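Local coordinates for kinesin-like protein KIF19 (Mus musculus, PDB 5GSZ) that moves along microtubules toward their plus ends and depolymerises them at ciliary tips, thereby regulating the length of motile cilia, at residues 115-125 / 195-203; 244-252 / 303-311. All coordinates share one frame; numbering follows the deposited sequence.

Contact 1. Residues 115-125 / 195-203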
loop_
_atom_site.group_PDB
_atom_site.type_symbol
_atom_site.label_atom_id
_atom_site.label_comp_id
_atom_site.label_asym_id
_atom_site.label_seq_id
_atom_site.Cartn_x
_atom_site.Cartn_y
_atom_site.Cartn_z
ATOM N N LEU A 115 -4.812 0.634 8.130
ATOM C CA LEU A 115 -4.921 0.884 9.565
ATOM C C LEU A 115 -6.245 0.394 10.156
ATOM O O LEU A 115 -6.258 -0.194 11.238
ATOM C CB LEU A 115 -4.750 2.374 9.844
ATOM C CG LEU A 115 -5.045 2.770 11.278
ATOM C CD1 LEU A 115 -3.896 2.293 12.121
ATOM C CD2 LEU A 115 -5.164 4.266 11.416
ATOM N N GLY A 116 -7.361 0.620 9.458
ATOM C CA GLY A 116 -8.672 0.306 9.997
ATOM C C GLY A 116 -9.050 1.244 11.125
ATOM O O GLY A 116 -8.590 2.384 11.211
ATOM N N THR A 117 -9.891 0.739 12.017
ATOM C CA THR A 117 -10.353 1.486 13.178
ATOM C C THR A 117 -10.232 0.615 14.417
ATOM O O THR A 117 -10.013 -0.600 14.334
ATOM C CB THR A 117 -11.812 1.937 13.034
ATOM O OG1 THR A 117 -12.664 0.782 12.966
ATOM C CG2 THR A 117 -11.998 2.773 11.795
ATOM N N ASP A 118 -10.402 1.257 15.575
ATOM C CA ASP A 118 -10.479 0.521 16.832
ATOM C C ASP A 118 -11.476 -0.624 16.739
ATOM O O ASP A 118 -11.140 -1.776 17.017
ATOM C CB ASP A 118 -10.855 1.467 17.964
ATOM C CG ASP A 118 -9.647 1.981 18.707
ATOM O OD1 ASP A 118 -8.689 1.191 18.879
ATOM O OD2 ASP A 118 -9.647 3.173 19.098
ATOM N N HIS A 119 -12.709 -0.333 16.332
ATOM C CA HIS A 119 -13.698 -1.401 16.251
ATOM C C HIS A 119 -13.408 -2.356 15.095
ATOM O O HIS A 119 -13.809 -3.523 15.159
ATOM C CB HIS A 119 -15.115 -0.817 16.134
ATOM N N GLU A 120 -12.696 -1.905 14.047
ATOM C CA GLU A 120 -12.493 -2.709 12.830
ATOM C C GLU A 120 -11.074 -2.560 12.292
ATOM O O GLU A 120 -10.837 -1.911 11.263
ATOM C CB GLU A 120 -13.518 -2.344 11.749
ATOM C CG GLU A 120 -14.896 -2.947 11.975
ATOM C CD GLU A 120 -14.997 -4.422 11.558
ATOM O OE1 GLU A 120 -13.956 -5.017 11.224
ATOM O OE2 GLU A 120 -16.126 -4.962 11.578
ATOM N N PRO A 121 -10.107 -3.190 12.952
ATOM C CA PRO A 121 -8.695 -2.983 12.593
ATOM C C PRO A 121 -8.355 -3.519 11.214
ATOM O O PRO A 121 -9.019 -4.406 10.674
ATOM C CB PRO A 121 -7.945 -3.764 13.678
ATOM C CG PRO A 121 -8.932 -3.928 14.792
ATOM C CD PRO A 121 -10.254 -4.051 14.130
ATOM N N GLY A 122 -7.270 -2.993 10.654
ATOM C CA GLY A 122 -6.881 -3.397 9.314
ATOM C C GLY A 122 -5.683 -4.321 9.180
ATOM O O GLY A 122 -5.433 -5.185 10.026
ATOM N N ILE A 123 -4.933 -4.122 8.095
ATOM C CA ILE A 123 -3.889 -5.059 7.692
ATOM C C ILE A 123 -2.698 -5.016 8.649
ATOM O O ILE A 123 -2.120 -6.060 8.969
ATOM C CB ILE A 123 -3.443 -4.770 6.247
ATOM C CG1 ILE A 123 -4.534 -5.150 5.255
ATOM C CG2 ILE A 123 -2.138 -5.515 5.922
ATOM C CD1 ILE A 123 -4.943 -6.592 5.351
ATOM N N TYR A 124 -2.280 -3.816 9.074
ATOM C CA TYR A 124 -1.145 -3.657 9.980
ATOM C C TYR A 124 -1.213 -4.614 11.159
ATOM O O TYR A 124 -0.403 -5.538 11.258
ATOM C CB TYR A 124 -1.044 -2.232 10.539
ATOM C CG TYR A 124 -0.753 -1.125 9.542
ATOM C CD1 TYR A 124 -0.099 -1.371 8.338
ATOM C CD2 TYR A 124 -1.136 0.177 9.815
ATOM C CE1 TYR A 124 0.164 -0.321 7.437
ATOM C CE2 TYR A 124 -0.881 1.199 8.949
ATOM C CZ TYR A 124 -0.236 0.962 7.759
ATOM O OH TYR A 124 0.007 2.024 6.912
ATOM N N VAL A 125 -2.188 -4.411 12.045
ATOM C CA VAL A 125 -2.216 -5.175 13.285
ATOM C C VAL A 125 -2.510 -6.649 13.010
ATOM O O VAL A 125 -1.965 -7.530 13.679
ATOM C CB VAL A 125 -3.208 -4.559 14.302
ATOM C CG1 VAL A 125 -2.925 -3.084 14.540
ATOM C CG2 VAL A 125 -4.626 -4.716 13.850
ATOM N N ILE A 195 0.199 -1.634 19.851
ATOM C CA ILE A 195 0.532 -1.329 18.459
ATOM C C ILE A 195 -0.521 -0.420 17.850
ATOM O O ILE A 195 -0.212 0.631 17.271
ATOM C CB ILE A 195 0.670 -2.628 17.651
ATOM C CG1 ILE A 195 1.875 -3.438 18.147
ATOM C CG2 ILE A 195 0.738 -2.301 16.175
ATOM C CD1 ILE A 195 1.790 -4.925 17.857
ATOM N N MET A 196 -1.791 -0.807 17.999
ATOM C CA MET A 196 -2.897 -0.061 17.404
ATOM C C MET A 196 -2.956 1.373 17.929
ATOM O O MET A 196 -3.215 2.311 17.166
ATOM C CB MET A 196 -4.214 -0.795 17.666
ATOM C CG MET A 196 -5.411 -0.145 17.026
ATOM S SD MET A 196 -5.235 -0.076 15.233
ATOM C CE MET A 196 -6.757 0.758 14.786
ATOM N N GLN A 197 -2.717 1.566 19.230
ATOM C CA GLN A 197 -2.676 2.923 19.758
ATOM C C GLN A 197 -1.472 3.679 19.206
ATOM O O GLN A 197 -1.591 4.856 18.837
ATOM C CB GLN A 197 -2.671 2.899 21.288
ATOM N N LEU A 198 -0.316 3.006 19.115
ATOM C CA LEU A 198 0.859 3.610 18.497
ATOM C C LEU A 198 0.539 4.108 17.098
ATOM O O LEU A 198 0.768 5.277 16.768
ATOM C CB LEU A 198 2.003 2.602 18.427
ATOM C CG LEU A 198 2.844 2.445 19.679
ATOM C CD1 LEU A 198 3.881 1.355 19.508
ATOM C CD2 LEU A 198 3.505 3.749 19.998
ATOM N N LEU A 199 -0.002 3.212 16.263
ATOM C CA LEU A 199 -0.248 3.512 14.859
ATOM C C LEU A 199 -1.375 4.513 14.676
ATOM O O LEU A 199 -1.344 5.292 13.721
ATOM C CB LEU A 199 -0.552 2.226 14.101
ATOM C CG LEU A 199 0.612 1.248 14.126
ATOM C CD1 LEU A 199 0.304 -0.015 13.342
ATOM C CD2 LEU A 199 1.864 1.943 13.621
ATOM N N MET A 200 -2.374 4.506 15.568
ATOM C CA MET A 200 -3.422 5.520 15.505
ATOM C C MET A 200 -2.842 6.906 15.767
ATOM O O MET A 200 -3.021 7.826 14.967
ATOM C CB MET A 200 -4.536 5.206 16.501
ATOM C CG MET A 200 -5.522 4.092 16.116
ATOM S SD MET A 200 -6.551 4.343 14.653
ATOM C CE MET A 200 -7.457 5.845 15.044
ATOM N N LYS A 201 -2.117 7.065 16.872
ATOM C CA LYS A 201 -1.545 8.368 17.210
ATOM C C LYS A 201 -0.511 8.812 16.181
ATOM O O LYS A 201 -0.457 10.000 15.817
ATOM C CB LYS A 201 -0.916 8.323 18.607
ATOM N N GLY A 202 0.332 7.874 15.715
ATOM C CA GLY A 202 1.317 8.207 14.703
ATOM C C GLY A 202 0.684 8.637 13.394
ATOM O O GLY A 202 1.258 9.437 12.645
ATOM N N ASN A 203 -0.505 8.113 13.103
ATOM C CA ASN A 203 -1.233 8.516 11.915
ATOM C C ASN A 203 -1.625 9.993 11.968
ATOM O O ASN A 203 -1.694 10.663 10.932
ATOM C CB ASN A 203 -2.465 7.635 11.772
ATOM C CG ASN A 203 -2.854 7.428 10.346
ATOM O OD1 ASN A 203 -2.004 7.273 9.480
ATOM N ND2 ASN A 203 -4.150 7.443 10.081
#

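Contact 2. Residues 244-252 / 303-311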
loop_
_atom_site.group_PDB
_atom_site.type_symbol
_atom_site.label_atom_id
_atom_site.label_comp_id
_atom_site.label_asym_id
_atom_site.label_seq_id
_atom_site.Cartn_x
_atom_site.Cartn_y
_atom_site.Cartn_z
ATOM N N GLY A 244 14.346 -10.881 7.031
ATOM C CA GLY A 244 13.203 -10.565 6.198
ATOM C C GLY A 244 12.690 -9.167 6.485
ATOM O O GLY A 244 12.820 -8.645 7.585
ATOM N N ARG A 245 12.114 -8.546 5.470
ATOM C CA ARG A 245 11.703 -7.159 5.590
ATOM C C ARG A 245 10.331 -7.019 4.946
ATOM O O ARG A 245 10.186 -7.234 3.740
ATOM C CB ARG A 245 12.735 -6.244 4.950
ATOM C CG ARG A 245 12.812 -4.905 5.618
ATOM C CD ARG A 245 13.917 -4.059 5.033
ATOM N NE ARG A 245 13.893 -2.728 5.629
ATOM C CZ ARG A 245 14.547 -1.682 5.130
ATOM N NH1 ARG A 245 15.266 -1.831 4.022
ATOM N NH2 ARG A 245 14.466 -0.486 5.725
ATOM N N LEU A 246 9.322 -6.704 5.760
ATOM C CA LEU A 246 7.968 -6.466 5.285
ATOM C C LEU A 246 7.708 -4.965 5.257
ATOM O O LEU A 246 8.057 -4.253 6.200
ATOM C CB LEU A 246 6.931 -7.180 6.165
ATOM C CG LEU A 246 5.470 -6.780 5.878
ATOM C CD1 LEU A 246 5.031 -7.148 4.454
ATOM C CD2 LEU A 246 4.504 -7.332 6.900
ATOM N N PHE A 247 7.120 -4.488 4.164
ATOM C CA PHE A 247 6.733 -3.092 4.010
ATOM C C PHE A 247 5.236 -3.011 3.801
ATOM O O PHE A 247 4.696 -3.705 2.932
ATOM C CB PHE A 247 7.425 -2.434 2.823
ATOM C CG PHE A 247 8.825 -2.008 3.098
ATOM C CD1 PHE A 247 9.082 -0.800 3.708
ATOM C CD2 PHE A 247 9.892 -2.802 2.724
ATOM C CE1 PHE A 247 10.380 -0.404 3.945
ATOM C CE2 PHE A 247 11.182 -2.398 2.960
ATOM C CZ PHE A 247 11.422 -1.205 3.568
ATOM N N MET A 248 4.573 -2.156 4.582
ATOM C CA MET A 248 3.122 -1.996 4.508
ATOM C C MET A 248 2.815 -0.521 4.291
ATOM O O MET A 248 3.051 0.310 5.178
ATOM C CB MET A 248 2.438 -2.547 5.759
ATOM C CG MET A 248 2.471 -4.065 5.790
ATOM S SD MET A 248 1.628 -4.854 7.187
ATOM C CE MET A 248 2.709 -4.398 8.535
ATOM N N ILE A 249 2.300 -0.193 3.110
ATOM C CA ILE A 249 2.288 1.181 2.637
ATOM C C ILE A 249 0.863 1.645 2.391
ATOM O O ILE A 249 0.088 0.970 1.702
ATOM C CB ILE A 249 3.151 1.341 1.382
ATOM C CG1 ILE A 249 4.589 0.948 1.729
ATOM C CG2 ILE A 249 3.061 2.784 0.873
ATOM C CD1 ILE A 249 5.441 0.618 0.531
ATOM N N ASP A 250 0.533 2.801 2.978
ATOM C CA ASP A 250 -0.666 3.580 2.708
ATOM C C ASP A 250 -0.260 4.726 1.782
ATOM O O ASP A 250 0.265 5.740 2.239
ATOM C CB ASP A 250 -1.248 4.095 4.017
ATOM C CG ASP A 250 -2.603 4.778 3.836
ATOM O OD1 ASP A 250 -3.253 4.580 2.787
ATOM O OD2 ASP A 250 -3.021 5.516 4.754
ATOM N N LEU A 251 -0.512 4.571 0.486
ATOM C CA LEU A 251 0.032 5.491 -0.505
ATOM C C LEU A 251 -0.657 6.852 -0.458
ATOM O O LEU A 251 -1.688 7.055 0.192
ATOM C CB LEU A 251 -0.109 4.936 -1.921
ATOM C CG LEU A 251 0.785 3.783 -2.342
ATOM C CD1 LEU A 251 0.459 3.319 -3.740
ATOM C CD2 LEU A 251 2.210 4.231 -2.263
ATOM N N ALA A 252 -0.068 7.794 -1.189
ATOM C CA ALA A 252 -0.767 9.018 -1.517
ATOM C C ALA A 252 -1.935 8.704 -2.451
ATOM O O ALA A 252 -2.012 7.628 -3.053
ATOM C CB ALA A 252 0.193 10.031 -2.142
ATOM N N LEU A 303 10.572 6.987 -1.747
ATOM C CA LEU A 303 9.924 5.692 -1.587
ATOM C C LEU A 303 10.584 4.635 -2.452
ATOM O O LEU A 303 10.725 3.489 -2.017
ATOM C CB LEU A 303 8.430 5.801 -1.885
ATOM C CG LEU A 303 7.583 4.524 -1.941
ATOM C CD1 LEU A 303 7.645 3.798 -0.621
ATOM C CD2 LEU A 303 6.131 4.832 -2.285
ATOM N N THR A 304 11.033 5.001 -3.654
ATOM C CA THR A 304 11.761 4.047 -4.494
ATOM C C THR A 304 13.076 3.630 -3.849
ATOM O O THR A 304 13.406 2.435 -3.794
ATOM C CB THR A 304 12.034 4.639 -5.872
ATOM O OG1 THR A 304 10.801 4.828 -6.569
ATOM C CG2 THR A 304 12.909 3.701 -6.661
ATOM N N ARG A 305 13.854 4.612 -3.382
ATOM C CA ARG A 305 15.128 4.300 -2.738
ATOM C C ARG A 305 14.919 3.426 -1.506
ATOM O O ARG A 305 15.657 2.461 -1.293
ATOM C CB ARG A 305 15.877 5.594 -2.383
ATOM C CG ARG A 305 16.612 6.242 -3.579
ATOM C CD ARG A 305 16.675 7.785 -3.503
ATOM N NE ARG A 305 17.493 8.293 -2.403
ATOM C CZ ARG A 305 17.500 9.562 -1.996
ATOM N NH1 ARG A 305 16.723 10.463 -2.595
ATOM N NH2 ARG A 305 18.271 9.932 -0.979
ATOM N N LEU A 306 13.888 3.719 -0.704
ATOM C CA LEU A 306 13.634 2.897 0.479
ATOM C C LEU A 306 13.290 1.456 0.107
ATOM O O LEU A 306 13.673 0.526 0.818
ATOM C CB LEU A 306 12.517 3.514 1.325
ATOM C CG LEU A 306 11.968 2.614 2.430
ATOM C CD1 LEU A 306 13.065 2.402 3.449
ATOM C CD2 LEU A 306 10.734 3.184 3.125
ATOM N N LEU A 307 12.596 1.248 -1.002
ATOM C CA LEU A 307 12.146 -0.075 -1.398
ATOM C C LEU A 307 13.123 -0.803 -2.319
ATOM O O LEU A 307 12.815 -1.918 -2.745
ATOM C CB LEU A 307 10.774 0.024 -2.071
ATOM C CG LEU A 307 9.615 0.479 -1.176
ATOM C CD1 LEU A 307 8.304 0.352 -1.895
ATOM C CD2 LEU A 307 9.563 -0.318 0.116
ATOM N N LYS A 308 14.298 -0.219 -2.593
ATOM C CA LYS A 308 15.211 -0.749 -3.608
ATOM C C LYS A 308 15.658 -2.166 -3.286
ATOM O O LYS A 308 15.452 -3.087 -4.083
ATOM C CB LYS A 308 16.431 0.159 -3.752
ATOM N N ASP A 309 16.311 -2.357 -2.135
ATOM C CA ASP A 309 16.838 -3.678 -1.809
ATOM C C ASP A 309 15.720 -4.711 -1.712
ATOM O O ASP A 309 15.939 -5.893 -1.996
ATOM C CB ASP A 309 17.650 -3.618 -0.513
ATOM N N SER A 310 14.516 -4.280 -1.340
ATOM C CA SER A 310 13.325 -5.119 -1.383
ATOM C C SER A 310 12.805 -5.160 -2.812
ATOM O O SER A 310 13.554 -4.843 -3.741
ATOM C CB SER A 310 12.256 -4.579 -0.428
ATOM O OG SER A 310 12.785 -4.421 0.882
ATOM N N LEU A 311 11.531 -5.535 -2.996
ATOM C CA LEU A 311 10.879 -5.585 -4.305
ATOM C C LEU A 311 11.839 -6.020 -5.412
ATOM O O LEU A 311 12.236 -5.210 -6.261
ATOM C CB LEU A 311 10.258 -4.224 -4.645
#

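Contact 1. Residues 115-125 / 195-203
Leu-115 wedges its two methyls among side chains of helix 192-203, and this is where the contact is tight. CD2 lies 3.5 Å from SD of Met-200 and 3.6 Å from ND2 of Asn-203, while CD1 rests 3.9 Å from CB of Leu-199. The reach comes from the first torsion: CG stands trans to the backbone N (chi1 172°), which carries both methyls outward to the helix. An alanine here would remove both methyls, so Met-200 SD and the Leu-199 CB would probably lose their apolar partner and a gap open beside Asn-203. Farther toward the N-terminal end of helix 192-203, Val-125 CG1 approaches Met-196 SD at 3.9 Å. Met-196 belongs to the packed part along its whole length: bent at chi2 (61°), it lays its CE 3.5 Å from the carbonyl carbon of Thr-117. The CD1 methyl of Leu-199 sits obliquely by the Tyr-124 ring, 3.8 Å from its CD2. In kinesin terms, the segment 115-122 is loop L5, which interrupts the helix that follows the P-loop, and helix 192-203 is the one that leads on to the first switch region; the contact therefore ties L5 and the resumed helix to that side of the motor domain. Asn-203 also touches Thr-111 of the ADP pocket, and its OD1 is hydrogen-bonded by Tyr-150 and Arg-206, leaving the ND2 side to face Leu-115. The fit becomes loose at the exposed Asp-118, which offers little more than OD1, 4.0 Å from Met-196 CG. The outer turn 117-120 is held from within instead: Thr-117 OG1 accepts from the amide N of Glu-120 at 2.9 Å, an ST motif whose N-H...OG1 angle is a bent 131°.

Contact 2. Residues 244-252 / 303-311
Phe-247 and Leu-307 make the one aromatic contact with a clear face: the leucine CD2 methyl stands 3.5 Å from the ring centroid and 12° off its normal, a CH-pi interaction. Leu-307 has CG anti to its carbonyl carbon (chi1 -66°), and from there its two methyls divide, CD2 going over the ring and CD1 toward Ile-249. A second aromatic approach is polar and comes at the rim, where Ser-310 OG lies near the ring plane, 3.3 Å from Phe-247 CE2; the oxygen meets ring hydrogens there, not the pi cloud. Leu-306 adds an oblique contact, its CD2 3.7 Å from Phe-247 CE1. These residues belong to two landmarks of the kinesin motor domain: strand 242-250 runs in the central sheet and ends in the Asp-250, Leu-251, Ala-252 start of switch II, while 303-311 is part of the helix α5 region on the microtubule-binding side. Strand 244-250 and helix 303-307 are nearly antiparallel, at 157°, with axes 11.6 Å apart at closest approach, a spacing that large aliphatic and aromatic side chains fill. Purely aliphatic contacts continue toward switch II. Ile-249 CD1 meets Leu-307 CD1 tip to tip at 3.8 Å and also reaches Leu-303 CD1, and the side chains of Leu-251 and Leu-303 cross at about a right angle, CD2 to CD2 4.0 Å. The charged group takes part through NH2: Arg-245, extended from CG to NE, brings it obliquely to 3.9 Å from Leu-306 CD1. Within the strand segment, Phe-247 CZ sits over the guanidinium centre, while Arg-245 NH1 lies in the plane of the ring at its edge. NH2 is hydrogen-bonded to Gln-225 OE1 and to the backbone O of Ile-179, an anchorage that fixes how the guanidinium lies against the ring.

How the contacts relate
From the N terminus the chain passes the P-loop and reaches 115-125, and contact 1 closes the first loop when helix 192-203 returns to it; the rest of helix 123-136 and strands 142-154, 157-160, 171-173 and 179-181 lie between. Contact 2 opens only later, at strand 242-250, and closes at 303-311 after a stretch that is partly unmodelled. The two loops are thus in series, neither nested nor crossed. They meet through the strand: Tyr-124 CE1 lies 3.6 Å from Met-248 CB, and Tyr-124 also packs on Asp-250. Met-248 faces contact 1, while Phe-247 and Ile-249 face contact 2, so the sheet separates the two.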